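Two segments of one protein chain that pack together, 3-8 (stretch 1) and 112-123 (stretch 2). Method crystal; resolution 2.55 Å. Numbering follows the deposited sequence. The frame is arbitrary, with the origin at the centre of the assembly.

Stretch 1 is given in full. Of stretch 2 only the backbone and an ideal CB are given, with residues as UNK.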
# COMPACT_ATOMS: atom_id res chain seq x y z
N LYS A 3 -16.70 35.37 -24.62
CA LYS A 3 -15.51 35.36 -23.77
C LYS A 3 -15.31 34.10 -22.89
O LYS A 3 -16.22 33.60 -22.22
CB LYS A 3 -15.50 36.61 -22.90
CG LYS A 3 -14.35 36.68 -21.94
CD LYS A 3 -13.09 36.81 -22.71
CE LYS A 3 -11.94 36.49 -21.82
NZ LYS A 3 -10.98 35.65 -22.55
N VAL A 4 -14.06 33.63 -22.91
CA VAL A 4 -13.69 32.44 -22.15
C VAL A 4 -13.78 32.70 -20.66
O VAL A 4 -14.38 31.90 -19.91
CB VAL A 4 -12.27 32.00 -22.57
CG1 VAL A 4 -11.67 31.05 -21.55
CG2 VAL A 4 -12.32 31.40 -23.97
N VAL A 5 -13.23 33.82 -20.19
CA VAL A 5 -13.25 34.11 -18.77
C VAL A 5 -14.68 34.27 -18.27
O VAL A 5 -15.03 33.79 -17.19
CB VAL A 5 -12.40 35.35 -18.46
CG1 VAL A 5 -12.59 35.79 -17.01
CG2 VAL A 5 -10.95 35.06 -18.71
N GLU A 6 -15.54 34.92 -19.07
CA GLU A 6 -16.92 35.13 -18.64
C GLU A 6 -17.65 33.81 -18.47
O GLU A 6 -18.43 33.63 -17.54
CB GLU A 6 -17.64 36.05 -19.62
CG GLU A 6 -17.04 37.47 -19.71
CD GLU A 6 -17.46 38.27 -20.97
OE1 GLU A 6 -16.94 39.39 -21.18
OE2 GLU A 6 -18.29 37.77 -21.77
N LEU A 7 -17.41 32.86 -19.37
CA LEU A 7 -18.05 31.56 -19.23
C LEU A 7 -17.49 30.79 -18.04
O LEU A 7 -18.24 30.11 -17.33
CB LEU A 7 -17.92 30.76 -20.53
CG LEU A 7 -19.02 31.00 -21.57
CD1 LEU A 7 -18.65 30.40 -22.90
CD2 LEU A 7 -20.32 30.36 -21.08
N LEU A 8 -16.18 30.88 -17.82
CA LEU A 8 -15.56 30.23 -16.67
C LEU A 8 -16.14 30.72 -15.34
O LEU A 8 -16.40 29.90 -14.45
CB LEU A 8 -14.05 30.44 -16.70
CG LEU A 8 -13.19 29.67 -17.71
CD1 LEU A 8 -11.78 30.27 -17.70
CD2 LEU A 8 -13.16 28.15 -17.45
N UNK A 112 -16.36 25.69 -27.49
CA UNK A 112 -16.44 26.37 -28.78
C UNK A 112 -15.78 27.74 -28.73
O UNK A 112 -15.04 28.10 -29.65
CB UNK A 112 -17.90 26.51 -29.22
N UNK A 113 -16.03 28.50 -27.68
CA UNK A 113 -15.47 29.84 -27.59
C UNK A 113 -13.97 29.78 -27.41
O UNK A 113 -13.23 30.54 -28.05
CB UNK A 113 -16.11 30.62 -26.44
N UNK A 114 -13.49 28.87 -26.57
CA UNK A 114 -12.06 28.76 -26.32
C UNK A 114 -11.31 28.32 -27.58
O UNK A 114 -10.20 28.81 -27.85
CB UNK A 114 -11.80 27.78 -25.18
N UNK A 115 -11.88 27.39 -28.35
CA UNK A 115 -11.22 26.98 -29.59
C UNK A 115 -11.16 28.15 -30.58
O UNK A 115 -10.14 28.34 -31.25
CB UNK A 115 -11.95 25.79 -30.22
N UNK A 116 -12.20 29.00 -30.61
CA UNK A 116 -12.18 30.19 -31.45
C UNK A 116 -11.04 31.13 -31.11
O UNK A 116 -10.57 31.88 -31.97
CB UNK A 116 -13.51 30.94 -31.33
N UNK A 117 -10.61 31.17 -29.85
CA UNK A 117 -9.50 32.02 -29.46
C UNK A 117 -8.17 31.30 -29.46
O UNK A 117 -7.17 31.86 -29.00
CB UNK A 117 -9.76 32.61 -28.07
N UNK A 118 -8.11 30.07 -29.95
CA UNK A 118 -6.85 29.37 -29.84
C UNK A 118 -6.49 28.97 -28.44
O UNK A 118 -5.33 28.62 -28.18
CB UNK A 118 -5.73 30.24 -30.42
N UNK A 119 -7.44 29.04 -27.50
CA UNK A 119 -7.22 28.61 -26.12
C UNK A 119 -7.58 27.13 -26.02
O UNK A 119 -8.63 26.74 -25.50
CB UNK A 119 -8.04 29.45 -25.14
N UNK A 120 -6.65 26.29 -26.48
CA UNK A 120 -6.92 24.86 -26.55
C UNK A 120 -6.86 24.18 -25.19
O UNK A 120 -7.51 23.15 -25.01
CB UNK A 120 -5.93 24.19 -27.50
N UNK A 121 -6.12 24.75 -24.23
CA UNK A 121 -6.06 24.21 -22.87
C UNK A 121 -7.43 24.29 -22.19
O UNK A 121 -7.88 23.32 -21.58
CB UNK A 121 -5.02 24.96 -22.04
N UNK A 122 -8.07 25.47 -22.23
CA UNK A 122 -9.40 25.61 -21.66
C UNK A 122 -10.40 24.71 -22.39
O UNK A 122 -11.27 24.09 -21.77
CB UNK A 122 -9.85 27.07 -21.72
N UNK A 123 -10.27 24.60 -23.72
CA UNK A 123 -11.18 23.76 -24.49
C UNK A 123 -11.00 22.28 -24.14
O UNK A 123 -11.99 21.54 -24.07
CB UNK A 123 -10.96 23.98 -25.99

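Stretch 1 offers little to bond with and one good knob. Val-4 points toward stretch 2 and spreads CG1 and CG2 over it, and Leu-7 lies a turn further along; the CA-to-CB bond of Lys-3 points away, but the end of its side chain comes nearer to stretch 2. The first helix of stretch 2 runs nearly antiparallel to helix 4-8, at 156°, with the axes 10.0 Å apart.

Position 112 points sideways, with nothing of stretch 1 within 5.5 Å of its ideal CB. Many helix formers would suit; the residue is Ala-112.

Position 113 points toward stretch 1, its ideal CB 4.4 Å from Leu-7 CD1 and 4.6 Å from Val-4 CG2. A side chain of some length fits, apolar near its base and free to be polar at its tip: Leu, Met, Gln or Lys. It is Gln-113, whose CG lies 4.0 Å from Leu-7 CD1. The amide turns away from the leucine, with Gln-113 OE1 4.2 Å from Lys-3 N, not a hydrogen bond, and NE2 is hydrogen-bonded elsewhere in the structure.

Position 114 is the tightest. Its CA lies 5.8 Å from Val-4 CA, and its ideal CB, though sideways, is 3.9 Å from Val-4 CG2. The closeness favours a small residue such as Ala, Gly or Ser, although the sideways bond means that stretch 1 alone does not rule out a larger one. Ala-114 is found: Val-4 CG2 rests 3.5 Å from Ala-114 CA and 3.8 Å from Ala-114 CB, a knob laid directly on the backbone.

Position 115 points away and position 116 is out of reach, so stretch 1 dictates neither. They are Asp-115 and Ser-116; Ser-116 OG bonds back to Ala-112 O at 3.2 Å.

Position 117 is the first to leave helical angles, yet it points toward stretch 1, its ideal CB 5.0 Å from Val-4 CG2 with the Lys-3 amine farther out. A long polar or acidic chain, Gln or Glu, could cover the valine and approach the amine. Gln-117 puts OE1 3.6 Å from Val-4 CG2 and 3.7 Å from Lys-3 NZ, the latter a proximity without a hydrogen bond.

Position 118 has phi/psi of 70/13, where a CB would jam against the preceding carbonyl O. The backbone alone calls for glycine, and Gly-118 supplies it.

Position 119 stands right before a helix, facing Val-4. Asp, Ser, Thr or Asn would cap there. Asp-119 OD2 accepts from the backbone N of position 122 at 3.2 Å, a capping bond, while Asp-119 OD1 comes 3.7 Å from Val-4 CG1, so the cap also forms part of the valine's surroundings.

Positions 120 and 121 are out of reach and leave the choice open: Lys-120 and Val-121.

Position 122 turns toward stretch 1 again, its ideal CB 4.4 Å from Val-4 CG1. A small residue, Ala, Ser or perhaps Thr, suits such proximity. Ser-122 adds a bond from OG to Asp-119 OD1 at 2.9 Å, and its OG lies 4.1 Å from Val-4 CG1.

Position 123 is out of reach; it is Ala-123. The rule here is shape: no hydrogen bond crosses, and Val-4 organizes the fit.

Stretch 2 (112-123) AQADSQGDKVSA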
# COMPACT_ATOMS: atom_id res chain seq x y z
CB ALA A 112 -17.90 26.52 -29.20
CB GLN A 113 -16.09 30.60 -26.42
CG GLN A 113 -17.51 31.09 -26.65
CD GLN A 113 -17.59 32.19 -27.69
OE1 GLN A 113 -16.59 32.86 -28.01
NE2 GLN A 113 -18.79 32.39 -28.24
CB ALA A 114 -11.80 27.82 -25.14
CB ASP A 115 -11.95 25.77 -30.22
CG ASP A 115 -11.47 24.41 -29.65
OD1 ASP A 115 -10.28 24.25 -29.30
OD2 ASP A 115 -12.30 23.46 -29.56
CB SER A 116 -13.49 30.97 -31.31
OG SER A 116 -14.56 30.28 -31.88
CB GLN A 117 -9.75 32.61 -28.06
CG GLN A 117 -10.99 33.47 -27.92
CD GLN A 117 -11.17 33.92 -26.47
OE1 GLN A 117 -10.25 33.76 -25.65
NE2 GLN A 117 -12.35 34.48 -26.15
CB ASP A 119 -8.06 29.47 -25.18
CG ASP A 119 -7.79 29.17 -23.73
OD1 ASP A 119 -8.38 29.86 -22.87
OD2 ASP A 119 -7.03 28.24 -23.43
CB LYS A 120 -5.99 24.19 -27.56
CG LYS A 120 -6.18 24.77 -28.96
CD LYS A 120 -5.31 24.16 -30.04
CE LYS A 120 -4.12 25.05 -30.38
NZ LYS A 120 -3.63 24.76 -31.76
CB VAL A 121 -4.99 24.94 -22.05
CG1 VAL A 121 -4.96 24.37 -20.65
CG2 VAL A 121 -3.61 24.79 -22.69
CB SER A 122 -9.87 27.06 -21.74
OG SER A 122 -9.13 27.90 -20.90
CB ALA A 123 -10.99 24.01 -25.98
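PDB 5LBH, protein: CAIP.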